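Local coordinates for protein L-Ala-D/L-Glu Epimerase (Escherichia coli, PDB 1JPD) that belongs to the enolase superfamily, in which an alpha/beta N-terminal domain packs against a C-terminal barrel domain, at residues His3-Lys8 with Cys96-Leu101; Val32-Leu37 with Lys43-Cys48; Ala63-Val68 with Arg91-Cys96. All coordinates share one frame; numbering follows the deposited sequence.

Interaction 1. Residues His3-Lys8 with Cys96-Leu101; sequences HMRTVK and CALWDL. Residue 3 of segment 3-8 comes from a tag, linker or insertion.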
loop_
_atom_site.group_PDB
_atom_site.type_symbol
_atom_site.label_atom_id
_atom_site.label_comp_id
_atom_site.label_asym_id
_atom_site.label_seq_id
_atom_site.Cartn_x
_atom_site.Cartn_y
_atom_site.Cartn_z
ATOM N N HIS A 3 -28.398 -14.034 -8.768
ATOM C CA HIS A 3 -26.967 -14.304 -8.636
ATOM C C HIS A 3 -26.655 -15.120 -7.378
ATOM O O HIS A 3 -26.444 -14.550 -6.311
ATOM C CB HIS A 3 -26.180 -12.986 -8.571
ATOM C CG HIS A 3 -26.383 -12.091 -9.756
ATOM N ND1 HIS A 3 -25.897 -12.389 -11.011
ATOM C CD2 HIS A 3 -27.013 -10.898 -9.871
ATOM C CE1 HIS A 3 -26.217 -11.419 -11.847
ATOM N NE2 HIS A 3 -26.894 -10.501 -11.181
ATOM N N MET A 4 -26.632 -16.446 -7.499
ATOM C CA MET A 4 -26.318 -17.309 -6.357
ATOM C C MET A 4 -24.821 -17.649 -6.383
ATOM O O MET A 4 -24.265 -17.929 -7.443
ATOM C CB MET A 4 -27.159 -18.590 -6.413
ATOM C CG MET A 4 -28.649 -18.379 -6.153
ATOM S SD MET A 4 -28.993 -17.704 -4.505
ATOM C CE MET A 4 -28.863 -19.190 -3.467
ATOM N N ARG A 5 -24.170 -17.629 -5.220
ATOM C CA ARG A 5 -22.731 -17.897 -5.156
ATOM C C ARG A 5 -22.280 -18.837 -4.038
ATOM O O ARG A 5 -22.984 -19.039 -3.051
ATOM C CB ARG A 5 -21.972 -16.579 -4.986
ATOM C CG ARG A 5 -22.320 -15.472 -5.970
ATOM C CD ARG A 5 -21.895 -14.130 -5.395
ATOM N NE ARG A 5 -22.130 -13.004 -6.295
ATOM C CZ ARG A 5 -22.263 -11.747 -5.882
ATOM N NH1 ARG A 5 -22.187 -11.470 -4.586
ATOM N NH2 ARG A 5 -22.467 -10.768 -6.758
ATOM N N THR A 6 -21.084 -19.392 -4.203
ATOM C CA THR A 6 -20.480 -20.275 -3.207
ATOM C C THR A 6 -19.229 -19.553 -2.684
ATOM O O THR A 6 -18.498 -18.926 -3.457
ATOM C CB THR A 6 -20.085 -21.644 -3.821
ATOM O OG1 THR A 6 -19.144 -21.450 -4.884
ATOM C CG2 THR A 6 -21.319 -22.355 -4.364
ATOM N N VAL A 7 -18.987 -19.628 -1.381
ATOM C CA VAL A 7 -17.844 -18.946 -0.788
ATOM C C VAL A 7 -16.856 -19.887 -0.119
ATOM O O VAL A 7 -17.241 -20.793 0.619
ATOM C CB VAL A 7 -18.302 -17.907 0.269
ATOM C CG1 VAL A 7 -17.098 -17.220 0.890
ATOM C CG2 VAL A 7 -19.221 -16.882 -0.370
ATOM N N LYS A 8 -15.575 -19.668 -0.391
ATOM C CA LYS A 8 -14.512 -20.463 0.207
ATOM C C LYS A 8 -13.544 -19.480 0.845
ATOM O O LYS A 8 -13.075 -18.539 0.194
ATOM C CB LYS A 8 -13.782 -21.298 -0.848
ATOM C CG LYS A 8 -14.575 -22.474 -1.400
ATOM C CD LYS A 8 -13.834 -23.124 -2.564
ATOM C CE LYS A 8 -14.680 -24.176 -3.265
ATOM N NZ LYS A 8 -14.048 -24.619 -4.545
ATOM N N CYS A 96 -12.444 -7.126 -3.202
ATOM C CA CYS A 96 -11.582 -7.519 -4.304
ATOM C C CYS A 96 -12.096 -8.788 -4.963
ATOM O O CYS A 96 -12.055 -8.904 -6.184
ATOM C CB CYS A 96 -10.142 -7.709 -3.825
ATOM S SG CYS A 96 -9.341 -6.154 -3.360
ATOM N N ALA A 97 -12.581 -9.736 -4.169
ATOM C CA ALA A 97 -13.109 -10.972 -4.736
ATOM C C ALA A 97 -14.297 -10.654 -5.653
ATOM O O ALA A 97 -14.443 -11.260 -6.711
ATOM C CB ALA A 97 -13.532 -11.920 -3.631
ATOM N N LEU A 98 -15.138 -9.703 -5.252
ATOM C CA LEU A 98 -16.288 -9.316 -6.065
ATOM C C LEU A 98 -15.858 -8.635 -7.369
ATOM O O LEU A 98 -16.477 -8.847 -8.413
ATOM C CB LEU A 98 -17.217 -8.376 -5.285
ATOM C CG LEU A 98 -17.963 -8.965 -4.085
ATOM C CD1 LEU A 98 -18.793 -7.875 -3.410
ATOM C CD2 LEU A 98 -18.855 -10.111 -4.546
ATOM N N TRP A 99 -14.813 -7.809 -7.309
ATOM C CA TRP A 99 -14.311 -7.124 -8.507
ATOM C C TRP A 99 -13.751 -8.144 -9.493
ATOM O O TRP A 99 -13.953 -8.033 -10.698
ATOM C CB TRP A 99 -13.185 -6.140 -8.165
ATOM C CG TRP A 99 -13.625 -4.779 -7.726
ATOM C CD1 TRP A 99 -13.661 -4.296 -6.447
ATOM C CD2 TRP A 99 -14.081 -3.716 -8.567
ATOM N NE1 TRP A 99 -14.109 -2.998 -6.441
ATOM C CE2 TRP A 99 -14.377 -2.617 -7.729
ATOM C CE3 TRP A 99 -14.273 -3.585 -9.945
ATOM C CZ2 TRP A 99 -14.854 -1.403 -8.227
ATOM C CZ3 TRP A 99 -14.750 -2.380 -10.436
ATOM C CH2 TRP A 99 -15.035 -1.304 -9.578
ATOM N N ASP A 100 -13.033 -9.130 -8.965
ATOM C CA ASP A 100 -12.428 -10.168 -9.785
ATOM C C ASP A 100 -13.532 -10.926 -10.501
ATOM O O ASP A 100 -13.430 -11.211 -11.692
ATOM C CB ASP A 100 -11.635 -11.129 -8.907
ATOM C CG ASP A 100 -10.653 -11.958 -9.697
ATOM O OD1 ASP A 100 -10.445 -13.133 -9.330
ATOM O OD2 ASP A 100 -10.080 -11.426 -10.674
ATOM N N LEU A 101 -14.589 -11.244 -9.757
ATOM C CA LEU A 101 -15.737 -11.962 -10.285
ATOM C C LEU A 101 -16.489 -11.129 -11.318
ATOM O O LEU A 101 -16.920 -11.644 -12.347
ATOM C CB LEU A 101 -16.690 -12.322 -9.152
ATOM C CG LEU A 101 -17.988 -13.028 -9.554
ATOM C CD1 LEU A 101 -17.687 -14.422 -10.098
ATOM C CD2 LEU A 101 -18.894 -13.108 -8.336
#

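Interaction 2. Residues Val32-Leu37 with Lys43-Cys48; sequences VVVVEL and KGTGEC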
loop_
_atom_site.group_PDB
_atom_site.type_symbol
_atom_site.label_atom_id
_atom_site.label_comp_id
_atom_site.label_asym_id
_atom_site.label_seq_id
_atom_site.Cartn_x
_atom_site.Cartn_y
_atom_site.Cartn_z
ATOM N N VAL A 32 -1.824 -14.136 4.996
ATOM C CA VAL A 32 -2.922 -13.606 4.198
ATOM C C VAL A 32 -4.168 -14.478 4.255
ATOM O O VAL A 32 -4.095 -15.678 4.495
ATOM C CB VAL A 32 -2.522 -13.459 2.710
ATOM C CG1 VAL A 32 -1.243 -12.646 2.593
ATOM C CG2 VAL A 32 -2.356 -14.828 2.073
ATOM N N VAL A 33 -5.316 -13.858 4.033
ATOM C CA VAL A 33 -6.573 -14.579 4.023
ATOM C C VAL A 33 -7.143 -14.481 2.611
ATOM O O VAL A 33 -7.259 -13.387 2.045
ATOM C CB VAL A 33 -7.578 -13.979 5.025
ATOM C CG1 VAL A 33 -8.931 -14.626 4.835
ATOM C CG2 VAL A 33 -7.089 -14.200 6.450
ATOM N N VAL A 34 -7.492 -15.627 2.039
ATOM C CA VAL A 34 -8.031 -15.650 0.689
ATOM C C VAL A 34 -9.519 -15.968 0.668
ATOM O O VAL A 34 -10.007 -16.772 1.465
ATOM C CB VAL A 34 -7.316 -16.704 -0.186
ATOM C CG1 VAL A 34 -7.798 -16.588 -1.621
ATOM C CG2 VAL A 34 -5.814 -16.531 -0.106
ATOM N N VAL A 35 -10.232 -15.326 -0.250
ATOM C CA VAL A 35 -11.655 -15.562 -0.414
ATOM C C VAL A 35 -11.956 -15.842 -1.875
ATOM O O VAL A 35 -11.714 -15.007 -2.750
ATOM C CB VAL A 35 -12.501 -14.362 0.025
ATOM C CG1 VAL A 35 -13.955 -14.567 -0.421
ATOM C CG2 VAL A 35 -12.422 -14.206 1.538
ATOM N N GLU A 36 -12.491 -17.026 -2.134
ATOM C CA GLU A 36 -12.835 -17.424 -3.487
ATOM C C GLU A 36 -14.352 -17.456 -3.647
ATOM O O GLU A 36 -15.046 -18.146 -2.902
ATOM C CB GLU A 36 -12.228 -18.795 -3.775
ATOM C CG GLU A 36 -12.567 -19.369 -5.131
ATOM C CD GLU A 36 -11.670 -20.536 -5.502
ATOM O OE1 GLU A 36 -12.139 -21.428 -6.238
ATOM O OE2 GLU A 36 -10.492 -20.556 -5.070
ATOM N N LEU A 37 -14.859 -16.688 -4.606
ATOM C CA LEU A 37 -16.296 -16.622 -4.885
ATOM C C LEU A 37 -16.590 -17.373 -6.179
ATOM O O LEU A 37 -15.756 -17.408 -7.082
ATOM C CB LEU A 37 -16.753 -15.165 -5.029
ATOM C CG LEU A 37 -16.541 -14.220 -3.843
ATOM C CD1 LEU A 37 -17.036 -12.837 -4.205
ATOM C CD2 LEU A 37 -17.274 -14.741 -2.626
ATOM N N LYS A 43 -14.967 -17.924 -11.238
ATOM C CA LYS A 43 -14.447 -17.772 -9.885
ATOM C C LYS A 43 -13.879 -16.378 -9.647
ATOM O O LYS A 43 -13.187 -15.828 -10.500
ATOM C CB LYS A 43 -13.351 -18.810 -9.612
ATOM C CG LYS A 43 -13.846 -20.244 -9.489
ATOM C CD LYS A 43 -12.718 -21.203 -9.100
ATOM C CE LYS A 43 -13.227 -22.638 -8.931
ATOM N NZ LYS A 43 -12.175 -23.588 -8.451
ATOM N N GLY A 44 -14.176 -15.810 -8.484
ATOM C CA GLY A 44 -13.655 -14.499 -8.138
ATOM C C GLY A 44 -12.750 -14.683 -6.933
ATOM O O GLY A 44 -13.171 -15.249 -5.923
ATOM N N THR A 45 -11.506 -14.230 -7.028
ATOM C CA THR A 45 -10.594 -14.394 -5.906
ATOM C C THR A 45 -10.076 -13.084 -5.346
ATOM O O THR A 45 -9.591 -12.224 -6.077
ATOM C CB THR A 45 -9.411 -15.283 -6.289
ATOM O OG1 THR A 45 -9.904 -16.566 -6.695
ATOM C CG2 THR A 45 -8.476 -15.462 -5.101
ATOM N N GLY A 46 -10.196 -12.939 -4.035
ATOM C CA GLY A 46 -9.738 -11.730 -3.379
ATOM C C GLY A 46 -8.840 -12.058 -2.206
ATOM O O GLY A 46 -9.161 -12.923 -1.391
ATOM N N GLU A 47 -7.703 -11.381 -2.120
ATOM C CA GLU A 47 -6.772 -11.619 -1.030
ATOM C C GLU A 47 -6.668 -10.393 -0.130
ATOM O O GLU A 47 -6.985 -9.275 -0.542
ATOM C CB GLU A 47 -5.389 -11.958 -1.587
ATOM C CG GLU A 47 -4.309 -12.136 -0.533
ATOM C CD GLU A 47 -2.953 -12.435 -1.134
ATOM O OE1 GLU A 47 -2.861 -13.407 -1.911
ATOM O OE2 GLU A 47 -1.981 -11.707 -0.828
ATOM N N CYS A 48 -6.239 -10.613 1.108
ATOM C CA CYS A 48 -6.048 -9.524 2.055
ATOM C C CYS A 48 -5.001 -9.909 3.095
ATOM O O CYS A 48 -4.650 -11.087 3.257
ATOM C CB CYS A 48 -7.365 -9.150 2.744
ATOM S SG CYS A 48 -7.879 -10.256 4.058
#

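Interaction 3. Residues Ala63-Val68 with Arg91-Cys96; sequences AQIMSV and RNALDC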
loop_
_atom_site.group_PDB
_atom_site.type_symbol
_atom_site.label_atom_id
_atom_site.label_comp_id
_atom_site.label_asym_id
_atom_site.label_seq_id
_atom_site.Cartn_x
_atom_site.Cartn_y
_atom_site.Cartn_z
ATOM N N ALA A 63 -13.394 -14.340 10.811
ATOM C CA ALA A 63 -14.677 -14.250 11.490
ATOM C C ALA A 63 -15.564 -13.199 10.817
ATOM O O ALA A 63 -16.754 -13.439 10.590
ATOM C CB ALA A 63 -14.468 -13.905 12.958
ATOM N N GLN A 64 -14.995 -12.040 10.488
ATOM C CA GLN A 64 -15.773 -10.981 9.845
ATOM C C GLN A 64 -16.303 -11.426 8.494
ATOM O O GLN A 64 -17.432 -11.100 8.129
ATOM C CB GLN A 64 -14.935 -9.715 9.642
ATOM C CG GLN A 64 -14.407 -9.071 10.906
ATOM C CD GLN A 64 -13.680 -7.772 10.613
ATOM O OE1 GLN A 64 -14.284 -6.793 10.171
ATOM N NE2 GLN A 64 -12.377 -7.760 10.847
ATOM N N ILE A 65 -15.489 -12.167 7.745
ATOM C CA ILE A 65 -15.913 -12.627 6.425
ATOM C C ILE A 65 -17.056 -13.634 6.544
ATOM O O ILE A 65 -18.083 -13.497 5.861
ATOM C CB ILE A 65 -14.720 -13.244 5.618
ATOM C CG1 ILE A 65 -13.615 -12.195 5.451
ATOM C CG2 ILE A 65 -15.195 -13.700 4.231
ATOM C CD1 ILE A 65 -12.444 -12.636 4.602
ATOM N N MET A 66 -16.886 -14.631 7.412
ATOM C CA MET A 66 -17.922 -15.642 7.613
ATOM C C MET A 66 -19.223 -14.932 7.944
ATOM O O MET A 66 -20.264 -15.203 7.348
ATOM C CB MET A 66 -17.573 -16.580 8.772
ATOM C CG MET A 66 -16.259 -17.332 8.642
ATOM S SD MET A 66 -16.006 -18.076 7.021
ATOM C CE MET A 66 -17.547 -18.971 6.787
ATOM N N SER A 67 -19.148 -14.011 8.895
ATOM C CA SER A 67 -20.311 -13.256 9.336
ATOM C C SER A 67 -21.143 -12.731 8.177
ATOM O O SER A 67 -22.316 -12.410 8.350
ATOM C CB SER A 67 -19.878 -12.067 10.191
ATOM O OG SER A 67 -19.688 -10.918 9.380
ATOM N N VAL A 68 -20.549 -12.628 6.997
ATOM C CA VAL A 68 -21.304 -12.111 5.873
ATOM C C VAL A 68 -21.390 -13.093 4.699
ATOM O O VAL A 68 -21.812 -12.732 3.594
ATOM C CB VAL A 68 -20.723 -10.747 5.415
ATOM C CG1 VAL A 68 -19.439 -10.951 4.628
ATOM C CG2 VAL A 68 -21.755 -9.992 4.610
ATOM N N ARG A 91 -13.135 -6.670 4.656
ATOM C CA ARG A 91 -13.853 -6.093 3.534
ATOM C C ARG A 91 -12.984 -6.056 2.282
ATOM O O ARG A 91 -13.493 -6.189 1.170
ATOM C CB ARG A 91 -14.358 -4.685 3.854
ATOM C CG ARG A 91 -15.372 -4.184 2.832
ATOM C CD ARG A 91 -16.003 -2.864 3.234
ATOM N NE ARG A 91 -15.124 -1.719 3.001
ATOM C CZ ARG A 91 -15.435 -0.466 3.318
ATOM N NH1 ARG A 91 -16.606 -0.197 3.885
ATOM N NH2 ARG A 91 -14.581 0.517 3.061
ATOM N N ASN A 92 -11.676 -5.893 2.458
ATOM C CA ASN A 92 -10.770 -5.841 1.318
ATOM C C ASN A 92 -10.800 -7.139 0.515
ATOM O O ASN A 92 -10.896 -7.109 -0.718
ATOM C CB ASN A 92 -9.342 -5.540 1.777
ATOM C CG ASN A 92 -8.389 -5.336 0.612
ATOM O OD1 ASN A 92 -8.766 -4.773 -0.425
ATOM N ND2 ASN A 92 -7.143 -5.778 0.779
ATOM N N ALA A 93 -10.723 -8.276 1.203
ATOM C CA ALA A 93 -10.759 -9.561 0.512
ATOM C C ALA A 93 -12.079 -9.729 -0.250
ATOM O O ALA A 93 -12.084 -10.127 -1.418
ATOM C CB ALA A 93 -10.581 -10.693 1.495
ATOM N N LEU A 94 -13.197 -9.410 0.398
ATOM C CA LEU A 94 -14.494 -9.553 -0.256
ATOM C C LEU A 94 -14.688 -8.591 -1.421
ATOM O O LEU A 94 -15.119 -8.992 -2.509
ATOM C CB LEU A 94 -15.620 -9.369 0.759
ATOM C CG LEU A 94 -15.624 -10.454 1.830
ATOM C CD1 LEU A 94 -16.724 -10.182 2.837
ATOM C CD2 LEU A 94 -15.797 -11.812 1.175
ATOM N N ASP A 95 -14.374 -7.323 -1.192
ATOM C CA ASP A 95 -14.522 -6.314 -2.230
ATOM C C ASP A 95 -13.678 -6.701 -3.442
ATOM O O ASP A 95 -14.141 -6.634 -4.579
ATOM C CB ASP A 95 -14.110 -4.937 -1.689
ATOM C CG ASP A 95 -14.330 -3.818 -2.694
ATOM O OD1 ASP A 95 -13.396 -3.490 -3.452
ATOM O OD2 ASP A 95 -15.443 -3.262 -2.737
ATOM N N CYS A 96 -12.444 -7.126 -3.202
ATOM C CA CYS A 96 -11.582 -7.519 -4.304
ATOM C C CYS A 96 -12.096 -8.788 -4.963
ATOM O O CYS A 96 -12.055 -8.904 -6.184
ATOM C CB CYS A 96 -10.142 -7.709 -3.825
ATOM S SG CYS A 96 -9.341 -6.154 -3.360
#

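Interaction 1. Residues His3-Lys8 with Cys96-Leu101
R5 lays its guanidinium against L98, whose CD2 methyl sits over one face of the planar group, 3.6 Å from R5 NH1. The two side chains meet at about a right angle, with the CD2 methyl doing the touching. One helical turn further on, L101 comes in with the same branch: its CD2 approaches the group obliquely, 3.8 Å from R5 NE. Its CG is anti to the backbone N (chi1 177°), which swings the isobutyl group out from the helix toward the arginine. R5 runs extended from CG to NE, which carries the flat group across to the two leucines. No hydrogen bond joins the two segments; the polar rim is held elsewhere, NH1 by the carbonyl O of L76 and NE by a salt bridge to E39. These bonds would fix the rotation of the guanidinium while L98 covers one face and L101 adds a methyl near NE. The contact buries just 109 Å² and brings the residue just ahead of strand 6-15 beside helix 89-104, part of the helix-on-antiparallel-sheet arrangement of the N-terminal domain in the enolase superfamily.

Interaction 2. Residues Val32-Leu37 with Lys43-Cys48
K43 begins the pairing with its extended side chain reaching back to E36, where NZ forms a salt bridge with OE1 at 3.1 Å, weak as a hydrogen bond. G44 is a hydrogen-bonded partner of L37: L37 N donates to G44 O at 2.6 Å, close to straight (175° at the hydrogen), and G44 N donates back to L37 O. T45 sits in a non-hydrogen-bonded pair with E36; its CG2 touches V34 CG1 at 3.7 Å, and its CA-H points at V35 O. At G46 the paired bonds return, with V35 N to G46 O and G46 N to V35 O both 2.9 Å. E47 stands opposite V34 and lays its CG 3.9 Å from V32 CB, while its carboxylate turns to T282 and R284. C48 closes the register with V33; V33 N to C48 O measures 3.0 Å, and C48 SG lies 3.9 Å from V33 CB. The result is a regular antiparallel hairpin whose two segments run at 165° to each other. Strand 6-15 flanks the other edge of strand 29-39, making that strand the middle of three. V33, V35, L37 and C48 face helices 58-66 and 89-104, whereas V34, T45 and E47 face helix 283-289.

Interaction 3. Residues Ala63-Val68 with Arg91-Cys96
I65 and L94 run antiparallel alongside each other, each side chain coming from its own helix. The flank of the isoleucine does most of the touching: its CG2 branch lies 3.6 Å from L94 CD2 and 4.1 Å from L94 CG. I65 CG2 is anti to the backbone N and CG1 is anti to the carbonyl carbon (chi1 -59°), which splits the branches: CG2 goes to the leucine and the longer arm takes CD1 to A93, whose CB is 4.1 Å from CD1. V68 meets the same leucine end-on, methyl to methyl, with V68 CG1 standing 3.3 Å from L94 CD1; I65 lies nearest CD2 but its CG2 also comes close to CD1. V68 CG1 is set between its own N and C (chi1 76°), which turns that methyl to the leucine. The contact is wholly apolar and buries 175 Å²; the nearest CA atoms, I65 CA and R91 CA, are 7.4 Å apart. It belongs to the helical layer that covers one face of the antiparallel sheet in the N-terminal domain: V35 of strand 29-39 touches I65, A93 and L94 from the sheet side, and L81 of helix 78-84 adds to the cover on L94. V68 is also the N-cap residue of helix 69-73. Just before it S67 OG donates to Q64 O at 2.6 Å, tilted 28° from the carbonyl plane. On helix 89-104, R91 and N92 have polar partners outside the contact: R91 bonds to the backbone oxygens of T254 and G255, N92 to D252.

The three contacts lie on the same side of the chain's centre, with centres about 8 Å (1 and 2), about 9 Å (2 and 3) and about 11 Å (1 and 3) apart. Along the chain, interactions 2 and 3 follow one another, both nested inside the loop closed by interaction 1. Helix 89-104 serves interactions 1 and 3, which share C96, and strands 6-15 and 29-39 are neighbours in the sheet that holds the hairpin of interaction 2. Direct touches tie them together: D100 OD1 to T45 N at 2.8 Å, and V35 CG2 to I65 CD1 at 3.4 Å. The hairpin thus touches both helix contacts within the N-terminal domain.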